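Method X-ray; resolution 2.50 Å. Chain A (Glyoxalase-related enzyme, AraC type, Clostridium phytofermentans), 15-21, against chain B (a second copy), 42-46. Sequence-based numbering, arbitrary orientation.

Chain A (15-21) ERGYVVR
Chain B (42-46) ILGWS

Contact between Glu15(A)–Arg21(A) and Ile42(B)–Ser46(B) of a second copy of the protein, held by three hydrogen bonds and a small apolar patch, with 235 Å² buried over both sides. The Tyr18(A) hydroxyl is the polar centre and works in both directions: its OH donates to Leu43(B) O at 2.8 Å and accepts from the indole NE1 of Trp45(B) at 2.9 Å, with an N-H...O angle of 145°. Both partners lie at the edge of the tyrosine ring, near its plane, where the hydroxyl can reach a proton and a lone pair together; the hydroxyl likewise sits at the edge of the indole, near its plane, as an N-H donor requires. The third bond joins backbone to backbone, Glu15(A) N donating to Gly44(B) O at a short 2.6 Å. It sets the register: the CA atoms of Glu15(A) and Gly44(B) are 4.1 Å apart.

Gly44(B) is the first residue after a helix to leave helical angles, with phi/psi 76/27; Leu43(B) before it is at -101/-13 and Trp45(B) after it at -91/-178. Positive phi by itself favours glycine, and an ideal CB here would point toward chain A and clash with Glu15(A) CA at 2.8 Å, so the missing side chain is what lets the backbones close in. On chain A, Arg16(A) (-170/109) and Gly17(A) (97/-5) make no contact and carry the chain round to Tyr18(A) (-151/149), after which Val19(A) (-128/148), Val20(A) (-88/114) and Arg21(A) (-82/-45) form a strand segment.

Tyr18(A) (chi1 88°, p; chi2 85°) and Trp45(B) (chi1 -72°, m; chi2 30°) both leave their backbones sideways, yet their ends come nearer the opposing stretch and meet. Glu15(A) folds back on itself (chi1 -44°, m; chi2 73°, p; chi3 76°), placing CG 3.5 Å from Leu43(B) O and OE2 3.7 Å from Trp45(B) CD1. Its OE2 also lies 2.8 Å from Gly44(B) O, but as a pair of acceptors these form no hydrogen bond.

Farther out, Val20(A) (chi1 175°, t) points toward chain B and rests CG2 3.7 Å from Trp45(B) CZ2, an apolar contact with the benzo part of the indole, which CG2 approaches obliquely. Leu43(B) (chi1 -64°, m; chi2 -179°, t) directs its CB sideways and brings that atom within 3.9 Å of Tyr18(A) OH.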

# COMPACT_ATOMS: atom_id res chain seq x y z
N GLU A 15 13.74 14.03 0.49
CA GLU A 15 14.47 13.63 1.73
C GLU A 15 15.89 14.16 1.68
O GLU A 15 16.21 15.08 0.92
CB GLU A 15 14.55 12.11 1.84
CG GLU A 15 13.27 11.41 1.53
CD GLU A 15 12.96 11.42 0.07
OE1 GLU A 15 13.59 10.64 -0.68
OE2 GLU A 15 12.08 12.22 -0.33
N ARG A 16 16.74 13.55 2.50
CA ARG A 16 18.14 13.92 2.54
C ARG A 16 18.82 12.86 3.39
O ARG A 16 18.60 12.79 4.60
CB ARG A 16 18.34 15.30 3.16
CG ARG A 16 19.58 16.03 2.65
CD ARG A 16 19.54 16.19 1.13
NE ARG A 16 19.88 14.95 0.43
CZ ARG A 16 19.58 14.70 -0.84
NH1 ARG A 16 18.92 15.59 -1.57
NH2 ARG A 16 19.94 13.54 -1.39
N GLY A 17 19.61 12.03 2.73
CA GLY A 17 20.32 10.98 3.44
C GLY A 17 19.63 9.64 3.39
O GLY A 17 20.19 8.65 3.87
N TYR A 18 18.43 9.57 2.82
CA TYR A 18 17.72 8.29 2.75
C TYR A 18 16.78 8.14 1.56
O TYR A 18 16.18 9.11 1.10
CB TYR A 18 16.95 8.07 4.05
CG TYR A 18 15.57 8.66 4.05
CD1 TYR A 18 14.49 7.95 3.52
CD2 TYR A 18 15.34 9.94 4.56
CE1 TYR A 18 13.22 8.49 3.50
CE2 TYR A 18 14.06 10.49 4.55
CZ TYR A 18 13.01 9.76 4.01
OH TYR A 18 11.75 10.31 3.96
N VAL A 19 16.63 6.90 1.08
CA VAL A 19 15.77 6.61 -0.05
C VAL A 19 14.81 5.48 0.28
O VAL A 19 15.15 4.58 1.04
CB VAL A 19 16.57 6.17 -1.29
CG1 VAL A 19 17.58 7.23 -1.66
CG2 VAL A 19 17.26 4.84 -1.02
N VAL A 20 13.62 5.53 -0.31
CA VAL A 20 12.65 4.48 -0.09
C VAL A 20 12.91 3.41 -1.13
O VAL A 20 12.76 3.65 -2.32
CB VAL A 20 11.20 5.01 -0.22
CG1 VAL A 20 10.21 3.85 -0.11
CG2 VAL A 20 10.93 6.04 0.85
N ARG A 21 13.33 2.23 -0.69
CA ARG A 21 13.61 1.15 -1.61
C ARG A 21 12.34 0.41 -2.02
O ARG A 21 12.15 0.11 -3.20
CB ARG A 21 14.60 0.17 -0.97
CG ARG A 21 15.88 -0.02 -1.76
CD ARG A 21 16.48 1.31 -2.20
NE ARG A 21 17.83 1.17 -2.75
CZ ARG A 21 18.49 2.14 -3.38
NH1 ARG A 21 17.92 3.33 -3.55
NH2 ARG A 21 19.72 1.93 -3.83
N ILE B 42 8.05 17.19 6.98
CA ILE B 42 8.65 16.31 7.96
C ILE B 42 9.49 15.18 7.38
O ILE B 42 10.55 14.86 7.91
CB ILE B 42 7.59 15.68 8.86
CG1 ILE B 42 6.72 16.78 9.47
CG2 ILE B 42 8.25 14.85 9.95
CD1 ILE B 42 7.50 17.81 10.24
N LEU B 43 9.02 14.57 6.29
CA LEU B 43 9.73 13.47 5.65
C LEU B 43 10.50 13.86 4.40
O LEU B 43 11.31 13.08 3.89
CB LEU B 43 8.75 12.35 5.28
CG LEU B 43 8.02 11.63 6.41
CD1 LEU B 43 7.13 10.54 5.82
CD2 LEU B 43 9.04 11.02 7.38
N GLY B 44 10.24 15.06 3.89
CA GLY B 44 10.94 15.52 2.71
C GLY B 44 10.44 14.90 1.41
O GLY B 44 11.21 14.78 0.45
N TRP B 45 9.18 14.50 1.37
CA TRP B 45 8.60 13.92 0.17
C TRP B 45 7.96 15.02 -0.68
O TRP B 45 8.03 16.19 -0.32
CB TRP B 45 7.53 12.89 0.54
CG TRP B 45 8.07 11.63 1.12
CD1 TRP B 45 9.22 11.49 1.84
CD2 TRP B 45 7.47 10.34 1.07
NE1 TRP B 45 9.36 10.19 2.25
CE2 TRP B 45 8.30 9.46 1.79
CE3 TRP B 45 6.30 9.83 0.48
CZ2 TRP B 45 8.00 8.09 1.94
CZ3 TRP B 45 6.00 8.48 0.63
CH2 TRP B 45 6.86 7.63 1.36
N SER B 46 7.35 14.64 -1.79
CA SER B 46 6.68 15.59 -2.66
C SER B 46 5.23 15.17 -2.79
O SER B 46 4.94 13.99 -2.97
CB SER B 46 7.32 15.63 -4.05
OG SER B 46 8.60 16.22 -3.98